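Local coordinates for START domain-containing protein 10 (Homo sapiens, PDB 6SER) that transfers phosphatidylcholine and phosphatidylethanolamine between membranes, preferring lipids with a palmitoyl or stearoyl sn-1 chain and an unsaturated sn-2 chain, at residues A[28-33]-A[142-147]; A[52-57]-A[68-73]; A[169-174]-A[183-188]. All blocks are in the same frame, centred on the assembly; numbering follows the deposited sequence.

Contact 1: A[28-33]-A[142-147]; sequences QDFRSF and DYIIMN
Met146 lays its terminal methyl on the ring of Phe30: CE stands 3.7 Å from the ring centroid and only 11° off the ring normal, which defines a CH-pi contact over the middle of the face. The sulfur behind it serves two rings obliquely. Met146 SD is 4.5 Å from the centroid of Phe30 and 4.6 Å from that of Phe33, a pair of Met-aromatic contacts. Across the contact, Phe33 CB is the atom nearest to Met146 SD, at 3.5 Å. Met146 CG lies over one face of the Phe33 ring, offset toward the rim. A bend at chi3 (-77°) sets CE over Phe30 while SD stays beside Phe33.

Ile144 works from a different direction. Its CG2 meets the rim of Phe30 in the ring plane, 3.6 Å from Phe30 CD1, and also reaches Phe33 CD2 at 3.8 Å; Ile144 CD1 packs against Phe30 O. The two phenylalanines stand about one helical turn apart.

Behind these side chains, the axis of helix segment 28-33 crosses that of strand segment 142-147 at 103°, with a closest approach of 9.5 Å. Phe30 also rests on Ser135 and Leu137 of strand 127-139, while Pro25 touches both Phe30 and Met146. The N-terminal helix is thus packed against the curved sheet of the START fold. No hydrogen bond joins the two segments, so their direct attachment is by apolar packing, the CH-pi contact and the sulfur-aromatic contacts among mostly buried side chains.

Contact 2: A[52-57]-A[68-73]; sequences VSVWVQ and IKCRME
Trp55 and Arg71 meet on one face of an antiparallel beta hairpin, strands 52-57 and 68-74, part of the curved sheet of the START fold. Arg71 CB abuts the indole's six-membered ring at its edge, 3.5 Å from Trp55 CZ3, and the two side chains run alongside each other in the same direction. On the same face the Lys69 chain passes obliquely by the indole, Lys69 CD 3.8 Å from Trp55 CE3. Its ammonium group is too far from the five-membered ring for more than a weak cation-pi attraction; it hydrogen-bonds instead to the carbonyl of Cys37 and makes a cation-pi contact with Trp43.

The other face carries a row of apolar side chains, Val52, Val54 and Val56 facing Met72, Cys70 and Ile68. Cys70 SG sits between two valines, 3.8 Å from Val52 CG1 and 3.7 Å from Val54 CG2, filling the notch between their methyls. At the ends of this row, Val52 CG2 lies beside Met72 CG, and Ile68 CD1 lies 3.9 Å from Val56 CG2. Helix 197-227 covers this side, with Pro209 on Val52, Ser204 on Ile68 and Met212 on Cys70.

Two hydrogen-bonded pairs, Ser53 with Arg71 and Trp55 with Lys69, fix this register, and the segments run at 162° to each other, nearly antiparallel, 4.7 Å apart at the closest approach of their axes. Three of the four bonds have their donor in or within 17° of the acceptor's carbonyl plane. The fourth departs from this: Lys69 N approaches Trp55 O at 3.1 Å from above the carbonyl plane, 37° out of it.

Contact 3: A[169-174]-A[183-188]; sequences TGYLIQ and ITYLAQ
Gly170 pairs with Leu186 and Leu172 with Thr184, each pair exchanging two backbone hydrogen bonds, so the segments form an antiparallel hairpin with axes at 166°. Leu186 N to Gly170 O is nearly straight, whereas Gly170 N to Leu186 O is bent to 136°. At the non-hydrogen-bonded pair Thr169–Ala187 the strands draw in: Thr169 CA and Ala187 CA are 4.0 Å apart, the shortest such spacing in the register, and Thr169 CB is 3.6 Å from Ala187 CB.

Tyr171 shares one face with Tyr185 and Ile183. Its CE1 lies 3.3 Å from Tyr185 CD1, at the edge of the Tyr185 ring; the ring planes are 55° apart. From the other strand, Ile183 CD1, anti to CA about CB-CG1, reaches Tyr171 CD1 at 3.6 Å, while Ile183 CG1 packs beside Ile173 CG1. At the reverse face a water lies within hydrogen-bonding distance of Leu172 O, Gln174 OE1 and Thr184 OG1.

The Tyr171 face looks toward helices 79-87 and 197-227, with Leu86 and Met215 on Tyr171 and Met212 on Tyr185, and glycol molecules probably from crystallisation lie close by, consistent with the lipid cavity of START domains. Helix 27-38 covers the reverse face, where Cys37 touches both Leu172 and Thr184.

Overall arrangement
From the N terminus, helix 27-38 comes first, and contact 1 closes the longest loop, joining it to strand 142-151 across 108 intervening residues. Contact 2 is a short hairpin lying wholly within that span. Contact 3, a second hairpin, opens only after contact 1 has closed, so no loops cross. In space contact 3 is the middle piece: strand 161-175 neighbours strand 142-151, with Ile145 O 2.8 Å from Tyr171 N, and strand 181-190 neighbours strand 68-74, with Cys70 O 2.7 Å from Tyr185 N. Contacts 1 and 2 do not touch, their centres about 17 Å apart, yet all three reach the same sheet, contact 1 through strand 142-151, with helix 27-38 packed on it.

Contact 1: A[28-33]-A[142-147]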
loop_
_atom_site.group_PDB
_atom_site.type_symbol
_atom_site.label_atom_id
_atom_site.label_comp_id
_atom_site.label_asym_id
_atom_site.label_seq_id
_atom_site.Cartn_x
_atom_site.Cartn_y
_atom_site.Cartn_z
ATOM N N GLN A 28 10.291 -10.429 -11.567
ATOM C CA GLN A 28 10.680 -11.183 -10.382
ATOM C C GLN A 28 10.213 -10.497 -9.102
ATOM O O GLN A 28 9.881 -11.178 -8.126
ATOM C CB GLN A 28 12.199 -11.387 -10.382
ATOM C CG GLN A 28 12.791 -11.999 -9.118
ATOM C CD GLN A 28 12.369 -13.438 -8.886
ATOM O OE1 GLN A 28 11.900 -14.124 -9.797
ATOM N NE2 GLN A 28 12.539 -13.906 -7.654
ATOM N N ASP A 29 10.160 -9.159 -9.089
ATOM C CA ASP A 29 9.726 -8.450 -7.886
ATOM C C ASP A 29 8.266 -8.747 -7.569
ATOM O O ASP A 29 7.903 -8.945 -6.404
ATOM C CB ASP A 29 9.941 -6.943 -8.034
ATOM C CG ASP A 29 11.411 -6.551 -8.001
ATOM O OD1 ASP A 29 11.842 -5.764 -8.866
ATOM O OD2 ASP A 29 12.142 -7.028 -7.110
ATOM N N PHE A 30 7.457 -8.891 -8.593
ATOM C CA PHE A 30 6.035 -9.232 -8.424
ATOM C C PHE A 30 5.933 -10.662 -7.901
ATOM O O PHE A 30 5.142 -10.957 -7.079
ATOM C CB PHE A 30 5.275 -9.044 -9.729
ATOM C CG PHE A 30 4.896 -7.622 -10.009
ATOM C CD1 PHE A 30 3.878 -7.023 -9.330
ATOM C CD2 PHE A 30 5.554 -6.882 -10.953
ATOM C CE1 PHE A 30 3.513 -5.723 -9.598
ATOM C CE2 PHE A 30 5.211 -5.574 -11.204
ATOM C CZ PHE A 30 4.177 -4.998 -10.533
ATOM N N ARG A 31 6.794 -11.535 -8.387
ATOM C CA ARG A 31 6.788 -12.951 -7.974
ATOM C C ARG A 31 7.222 -13.065 -6.513
ATOM O O ARG A 31 6.571 -13.691 -5.748
ATOM C CB ARG A 31 7.649 -13.776 -8.927
ATOM C CG ARG A 31 6.907 -14.148 -10.195
ATOM C CD ARG A 31 7.453 -15.316 -10.964
ATOM N NE ARG A 31 8.844 -15.010 -11.151
ATOM C CZ ARG A 31 9.400 -14.749 -12.308
ATOM N NH1 ARG A 31 8.682 -14.807 -13.413
ATOM N NH2 ARG A 31 10.667 -14.411 -12.342
ATOM N N SER A 32 8.274 -12.373 -6.151
ATOM C CA SER A 32 8.775 -12.425 -4.775
ATOM C C SER A 32 7.695 -11.923 -3.849
ATOM O O SER A 32 7.556 -12.486 -2.835
ATOM C CB SER A 32 9.978 -11.592 -4.623
ATOM O OG SER A 32 11.114 -12.305 -4.970
ATOM N N PHE A 33 7.057 -10.829 -4.206
ATOM C CA PHE A 33 5.976 -10.262 -3.391
ATOM C C PHE A 33 4.847 -11.262 -3.236
ATOM O O PHE A 33 4.468 -11.488 -2.189
ATOM C CB PHE A 33 5.541 -8.905 -3.913
ATOM C CG PHE A 33 4.471 -8.296 -3.077
ATOM C CD1 PHE A 33 4.764 -7.476 -2.024
ATOM C CD2 PHE A 33 3.177 -8.636 -3.289
ATOM C CE1 PHE A 33 3.755 -6.963 -1.245
ATOM C CE2 PHE A 33 2.171 -8.125 -2.513
ATOM C CZ PHE A 33 2.466 -7.297 -1.490
ATOM N N ASP A 142 -5.769 -12.861 -10.539
ATOM C CA ASP A 142 -5.299 -12.153 -9.361
ATOM C C ASP A 142 -4.706 -10.800 -9.730
ATOM O O ASP A 142 -4.435 -10.507 -10.895
ATOM C CB ASP A 142 -4.258 -12.984 -8.614
ATOM C CG ASP A 142 -4.754 -14.375 -8.306
ATOM O OD1 ASP A 142 -3.916 -15.269 -8.063
ATOM O OD2 ASP A 142 -5.990 -14.570 -8.331
ATOM N N TYR A 143 -4.502 -9.976 -8.705
ATOM C CA TYR A 143 -3.902 -8.663 -8.860
ATOM C C TYR A 143 -2.829 -8.453 -7.799
ATOM O O TYR A 143 -2.965 -8.890 -6.651
ATOM C CB TYR A 143 -4.934 -7.539 -8.735
ATOM C CG TYR A 143 -6.146 -7.603 -9.644
ATOM C CD1 TYR A 143 -7.323 -8.219 -9.228
ATOM C CD2 TYR A 143 -6.134 -6.994 -10.896
ATOM C CE1 TYR A 143 -8.454 -8.253 -10.051
ATOM C CE2 TYR A 143 -7.252 -7.011 -11.720
ATOM C CZ TYR A 143 -8.409 -7.646 -11.295
ATOM O OH TYR A 143 -9.506 -7.662 -12.124
ATOM N N ILE A 144 -1.766 -7.757 -8.188
ATOM C CA ILE A 144 -0.757 -7.287 -7.247
ATOM C C ILE A 144 -0.556 -5.794 -7.453
ATOM O O ILE A 144 -0.418 -5.333 -8.590
ATOM C CB ILE A 144 0.581 -8.022 -7.415
ATOM C CG1 ILE A 144 0.427 -9.501 -7.075
ATOM C CG2 ILE A 144 1.644 -7.385 -6.537
ATOM C CD1 ILE A 144 1.720 -10.279 -7.199
ATOM N N ILE A 145 -0.536 -5.046 -6.355
ATOM C CA ILE A 145 -0.103 -3.657 -6.336
ATOM C C ILE A 145 0.950 -3.539 -5.251
ATOM O O ILE A 145 0.666 -3.853 -4.091
ATOM C CB ILE A 145 -1.257 -2.688 -6.046
ATOM C CG1 ILE A 145 -2.509 -3.081 -6.815
ATOM C CG2 ILE A 145 -0.858 -1.281 -6.428
ATOM C CD1 ILE A 145 -3.667 -2.161 -6.548
ATOM N N MET A 146 2.154 -3.086 -5.617
ATOM C CA MET A 146 3.246 -2.861 -4.676
ATOM C C MET A 146 3.716 -1.414 -4.727
ATOM O O MET A 146 3.519 -0.707 -5.720
ATOM C CB MET A 146 4.463 -3.737 -4.971
ATOM C CG MET A 146 4.144 -5.020 -5.629
ATOM S SD MET A 146 5.633 -5.967 -5.871
ATOM C CE MET A 146 6.332 -5.138 -7.272
ATOM N N ASN A 147 4.382 -0.996 -3.651
ATOM C CA ASN A 147 5.016 0.314 -3.617
ATOM C C ASN A 147 6.176 0.278 -2.632
ATOM O O ASN A 147 6.267 -0.616 -1.790
ATOM C CB ASN A 147 4.002 1.420 -3.286
ATOM C CG ASN A 147 3.708 1.547 -1.801
ATOM O OD1 ASN A 147 4.613 1.765 -0.997
ATOM N ND2 ASN A 147 2.430 1.484 -1.438
#

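Contact 2: A[52-57]-A[68-73]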
loop_
_atom_site.group_PDB
_atom_site.type_symbol
_atom_site.label_atom_id
_atom_site.label_comp_id
_atom_site.label_asym_id
_atom_site.label_seq_id
_atom_site.Cartn_x
_atom_site.Cartn_y
_atom_site.Cartn_z
ATOM N N VAL A 52 -10.379 -12.431 9.330
ATOM C CA VAL A 52 -9.207 -11.562 9.311
ATOM C C VAL A 52 -8.127 -12.184 10.184
ATOM O O VAL A 52 -8.380 -12.504 11.353
ATOM C CB VAL A 52 -9.542 -10.143 9.802
ATOM C CG1 VAL A 52 -8.290 -9.280 9.794
ATOM C CG2 VAL A 52 -10.628 -9.522 8.948
ATOM N N SER A 53 -6.924 -12.339 9.627
ATOM C CA SER A 53 -5.774 -12.810 10.391
ATOM C C SER A 53 -4.580 -11.888 10.179
ATOM O O SER A 53 -4.416 -11.283 9.114
ATOM C CB SER A 53 -5.391 -14.246 10.020
ATOM O OG SER A 53 -5.708 -14.518 8.671
ATOM N N VAL A 54 -3.744 -11.796 11.212
ATOM C CA VAL A 54 -2.544 -10.965 11.219
ATOM C C VAL A 54 -1.345 -11.847 11.555
ATOM O O VAL A 54 -1.380 -12.606 12.531
ATOM C CB VAL A 54 -2.668 -9.800 12.221
ATOM C CG1 VAL A 54 -1.410 -8.923 12.209
ATOM C CG2 VAL A 54 -3.900 -8.970 11.919
ATOM N N TRP A 55 -0.293 -11.755 10.740
ATOM C CA TRP A 55 0.977 -12.418 10.992
ATOM C C TRP A 55 2.086 -11.384 11.167
ATOM O O TRP A 55 1.965 -10.230 10.743
ATOM C CB TRP A 55 1.377 -13.362 9.851
ATOM C CG TRP A 55 0.520 -14.571 9.660
ATOM C CD1 TRP A 55 0.772 -15.842 10.107
ATOM C CD2 TRP A 55 -0.712 -14.639 8.934
ATOM N NE1 TRP A 55 -0.235 -16.689 9.712
ATOM C CE2 TRP A 55 -1.158 -15.977 8.990
ATOM C CE3 TRP A 55 -1.480 -13.701 8.248
ATOM C CZ2 TRP A 55 -2.336 -16.395 8.389
ATOM C CZ3 TRP A 55 -2.654 -14.117 7.653
ATOM C CH2 TRP A 55 -3.068 -15.452 7.720
ATOM N N VAL A 56 3.126 -11.782 11.846
ATOM C CA VAL A 56 4.253 -10.935 12.070
ATOM C C VAL A 56 5.472 -11.749 11.707
ATOM O O VAL A 56 5.489 -12.910 11.937
ATOM C CB VAL A 56 4.272 -10.461 13.512
ATOM C CG1 VAL A 56 5.490 -9.645 13.789
ATOM C CG2 VAL A 56 3.067 -9.612 13.792
ATOM N N GLN A 57 6.478 -11.149 11.111
ATOM C CA GLN A 57 7.670 -11.917 10.711
ATOM C C GLN A 57 8.384 -12.490 11.926
ATOM O O GLN A 57 8.727 -11.763 12.824
ATOM C CB GLN A 57 8.520 -11.153 9.726
ATOM C CG GLN A 57 8.347 -11.744 8.348
ATOM C CD GLN A 57 9.595 -11.714 7.519
ATOM O OE1 GLN A 57 10.432 -10.857 7.710
ATOM N NE2 GLN A 57 9.689 -12.621 6.569
ATOM N N ILE A 68 4.688 -6.818 8.601
ATOM C CA ILE A 68 3.347 -7.190 9.041
ATOM C C ILE A 68 2.593 -7.735 7.836
ATOM O O ILE A 68 2.764 -7.245 6.715
ATOM C CB ILE A 68 2.602 -5.983 9.655
ATOM C CG1 ILE A 68 3.439 -5.346 10.767
ATOM C CG2 ILE A 68 1.223 -6.376 10.176
ATOM C CD1 ILE A 68 3.921 -6.326 11.833
ATOM N N LYS A 69 1.765 -8.748 8.066
ATOM C CA LYS A 69 0.952 -9.357 7.022
ATOM C C LYS A 69 -0.470 -9.493 7.538
ATOM O O LYS A 69 -0.683 -9.966 8.658
ATOM C CB LYS A 69 1.501 -10.725 6.609
ATOM C CG LYS A 69 0.667 -11.407 5.541
ATOM C CD LYS A 69 0.964 -12.895 5.430
ATOM C CE LYS A 69 2.398 -13.154 5.031
ATOM N NZ LYS A 69 2.584 -14.597 4.741
ATOM N N CYS A 70 -1.445 -9.069 6.743
ATOM C CA CYS A 70 -2.843 -9.163 7.155
ATOM C C CYS A 70 -3.678 -9.688 5.995
ATOM O O CYS A 70 -3.666 -9.114 4.902
ATOM C CB CYS A 70 -3.372 -7.813 7.652
ATOM S SG CYS A 70 -4.977 -7.945 8.507
ATOM N N ARG A 71 -4.407 -10.771 6.246
ATOM C CA ARG A 71 -5.187 -11.477 5.243
ATOM C C ARG A 71 -6.665 -11.374 5.597
ATOM O O ARG A 71 -7.043 -11.517 6.765
ATOM C CB ARG A 71 -4.745 -12.943 5.170
ATOM C CG ARG A 71 -5.348 -13.771 4.063
ATOM C CD ARG A 71 -4.657 -15.128 3.996
ATOM N NE ARG A 71 -5.261 -16.044 3.030
ATOM C CZ ARG A 71 -6.375 -16.739 3.249
ATOM N NH1 ARG A 71 -7.026 -16.610 4.399
ATOM N NH2 ARG A 71 -6.846 -17.560 2.315
ATOM N N MET A 72 -7.501 -11.107 4.597
ATOM C CA MET A 72 -8.926 -10.934 4.845
ATOM C C MET A 72 -9.749 -11.578 3.740
ATOM O O MET A 72 -9.571 -11.268 2.559
ATOM C CB MET A 72 -9.295 -9.457 4.968
ATOM C CG MET A 72 -10.788 -9.225 4.910
ATOM S SD MET A 72 -11.182 -7.501 5.188
ATOM C CE MET A 72 -10.585 -6.775 3.659
ATOM N N GLU A 73 -10.658 -12.459 4.137
ATOM C CA GLU A 73 -11.543 -13.147 3.212
ATOM C C GLU A 73 -12.756 -12.267 2.944
ATOM O O GLU A 73 -13.437 -11.838 3.883
ATOM C CB GLU A 73 -11.964 -14.494 3.792
ATOM C CG GLU A 73 -11.579 -15.681 2.932
ATOM C CD GLU A 73 -11.747 -17.008 3.656
ATOM O OE1 GLU A 73 -12.901 -17.362 3.994
ATOM O OE2 GLU A 73 -10.721 -17.690 3.891
#

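Contact 3: A[169-174]-A[183-188]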
loop_
_atom_site.group_PDB
_atom_site.type_symbol
_atom_site.label_atom_id
_atom_site.label_comp_id
_atom_site.label_asym_id
_atom_site.label_seq_id
_atom_site.Cartn_x
_atom_site.Cartn_y
_atom_site.Cartn_z
ATOM N N THR A 169 5.391 -2.048 0.733
ATOM C CA THR A 169 3.964 -2.176 1.057
ATOM C C THR A 169 3.243 -2.661 -0.196
ATOM O O THR A 169 3.652 -2.364 -1.202
ATOM C CB THR A 169 3.382 -1.103 1.975
ATOM O OG1 THR A 169 2.254 -0.595 1.321
ATOM C CG2 THR A 169 4.215 0.089 2.289
ATOM N N GLY A 170 2.239 -3.488 -0.072
ATOM C CA GLY A 170 1.551 -4.000 -1.251
ATOM C C GLY A 170 0.380 -4.873 -0.918
ATOM O O GLY A 170 0.205 -5.172 0.191
ATOM N N TYR A 171 -0.318 -5.297 -1.949
ATOM C CA TYR A 171 -1.543 -6.053 -1.811
ATOM C C TYR A 171 -1.547 -7.165 -2.839
ATOM O O TYR A 171 -1.138 -6.963 -3.985
ATOM C CB TYR A 171 -2.780 -5.165 -2.020
ATOM C CG TYR A 171 -2.906 -4.024 -1.050
ATOM C CD1 TYR A 171 -3.742 -4.135 0.057
ATOM C CD2 TYR A 171 -2.179 -2.833 -1.236
ATOM C CE1 TYR A 171 -3.864 -3.094 0.957
ATOM C CE2 TYR A 171 -2.291 -1.786 -0.345
ATOM C CZ TYR A 171 -3.136 -1.922 0.750
ATOM O OH TYR A 171 -3.253 -0.881 1.640
ATOM N N LEU A 172 -1.951 -8.352 -2.398
ATOM C CA LEU A 172 -2.232 -9.478 -3.277
ATOM C C LEU A 172 -3.729 -9.729 -3.198
ATOM O O LEU A 172 -4.263 -9.975 -2.110
ATOM C CB LEU A 172 -1.441 -10.729 -2.872
ATOM C CG LEU A 172 -1.866 -11.993 -3.613
ATOM C CD1 LEU A 172 -1.405 -11.896 -5.048
ATOM C CD2 LEU A 172 -1.283 -13.228 -2.929
ATOM N N ILE A 173 -4.411 -9.612 -4.329
ATOM C CA ILE A 173 -5.829 -9.922 -4.410
ATOM C C ILE A 173 -5.953 -11.243 -5.155
ATOM O O ILE A 173 -5.474 -11.380 -6.285
ATOM C CB ILE A 173 -6.622 -8.799 -5.103
ATOM C CG1 ILE A 173 -6.375 -7.449 -4.412
ATOM C CG2 ILE A 173 -8.125 -9.117 -5.109
ATOM C CD1 ILE A 173 -7.091 -6.288 -5.067
ATOM N N GLN A 174 -6.544 -12.236 -4.508
ATOM C CA GLN A 174 -6.761 -13.537 -5.123
ATOM C C GLN A 174 -8.258 -13.718 -5.297
ATOM O O GLN A 174 -9.009 -13.672 -4.312
ATOM C CB GLN A 174 -6.155 -14.654 -4.273
ATOM C CG GLN A 174 -4.626 -14.658 -4.297
ATOM C CD GLN A 174 -4.009 -15.481 -3.181
ATOM O OE1 GLN A 174 -4.312 -15.274 -2.003
ATOM N NE2 GLN A 174 -3.129 -16.410 -3.544
ATOM N N ILE A 183 -7.783 -10.975 0.017
ATOM C CA ILE A 183 -6.756 -9.949 -0.121
ATOM C C ILE A 183 -5.760 -10.094 1.019
ATOM O O ILE A 183 -6.152 -10.215 2.187
ATOM C CB ILE A 183 -7.355 -8.532 -0.147
ATOM C CG1 ILE A 183 -6.240 -7.487 -0.297
ATOM C CG2 ILE A 183 -8.206 -8.272 1.089
ATOM C CD1 ILE A 183 -6.724 -6.086 -0.506
ATOM N N THR A 184 -4.474 -10.090 0.675
ATOM C CA THR A 184 -3.392 -10.110 1.648
ATOM C C THR A 184 -2.636 -8.793 1.555
ATOM O O THR A 184 -2.152 -8.423 0.480
ATOM C CB THR A 184 -2.452 -11.290 1.401
ATOM O OG1 THR A 184 -3.200 -12.515 1.463
ATOM C CG2 THR A 184 -1.331 -11.304 2.444
ATOM N N TYR A 185 -2.559 -8.084 2.675
ATOM C CA TYR A 185 -1.801 -6.844 2.791
ATOM C C TYR A 185 -0.481 -7.158 3.483
ATOM O O TYR A 185 -0.463 -7.816 4.529
ATOM C CB TYR A 185 -2.607 -5.812 3.577
ATOM C CG TYR A 185 -1.825 -4.659 4.164
ATOM C CD1 TYR A 185 -1.672 -3.470 3.455
ATOM C CD2 TYR A 185 -1.279 -4.734 5.449
ATOM C CE1 TYR A 185 -0.978 -2.391 3.994
ATOM C CE2 TYR A 185 -0.577 -3.660 5.999
ATOM C CZ TYR A 185 -0.440 -2.488 5.264
ATOM O OH TYR A 185 0.242 -1.412 5.784
ATOM N N LEU A 186 0.618 -6.715 2.884
ATOM C CA LEU A 186 1.953 -6.919 3.436
ATOM C C LEU A 186 2.665 -5.574 3.457
ATOM O O LEU A 186 2.765 -4.913 2.418
ATOM C CB LEU A 186 2.731 -7.948 2.609
ATOM C CG LEU A 186 4.238 -8.118 2.827
ATOM C CD1 LEU A 186 4.553 -8.417 4.271
ATOM C CD2 LEU A 186 4.759 -9.224 1.931
ATOM N N ALA A 187 3.147 -5.163 4.630
ATOM C CA ALA A 187 3.790 -3.858 4.737
ATOM C C ALA A 187 4.934 -3.874 5.739
ATOM O O ALA A 187 4.922 -4.617 6.723
ATOM C CB ALA A 187 2.818 -2.762 5.161
ATOM N N GLN A 188 5.902 -3.001 5.480
ATOM C CA GLN A 188 6.966 -2.664 6.413
ATOM C C GLN A 188 7.227 -1.169 6.237
ATOM O O GLN A 188 7.846 -0.759 5.253
ATOM C CB GLN A 188 8.214 -3.496 6.149
ATOM C CG GLN A 188 9.333 -3.258 7.152
ATOM C CD GLN A 188 10.560 -4.082 6.839
ATOM O OE1 GLN A 188 10.848 -4.372 5.673
ATOM N NE2 GLN A 188 11.286 -4.484 7.881
HETATM O O HOH W 1 -4.414 -12.778 -0.766
#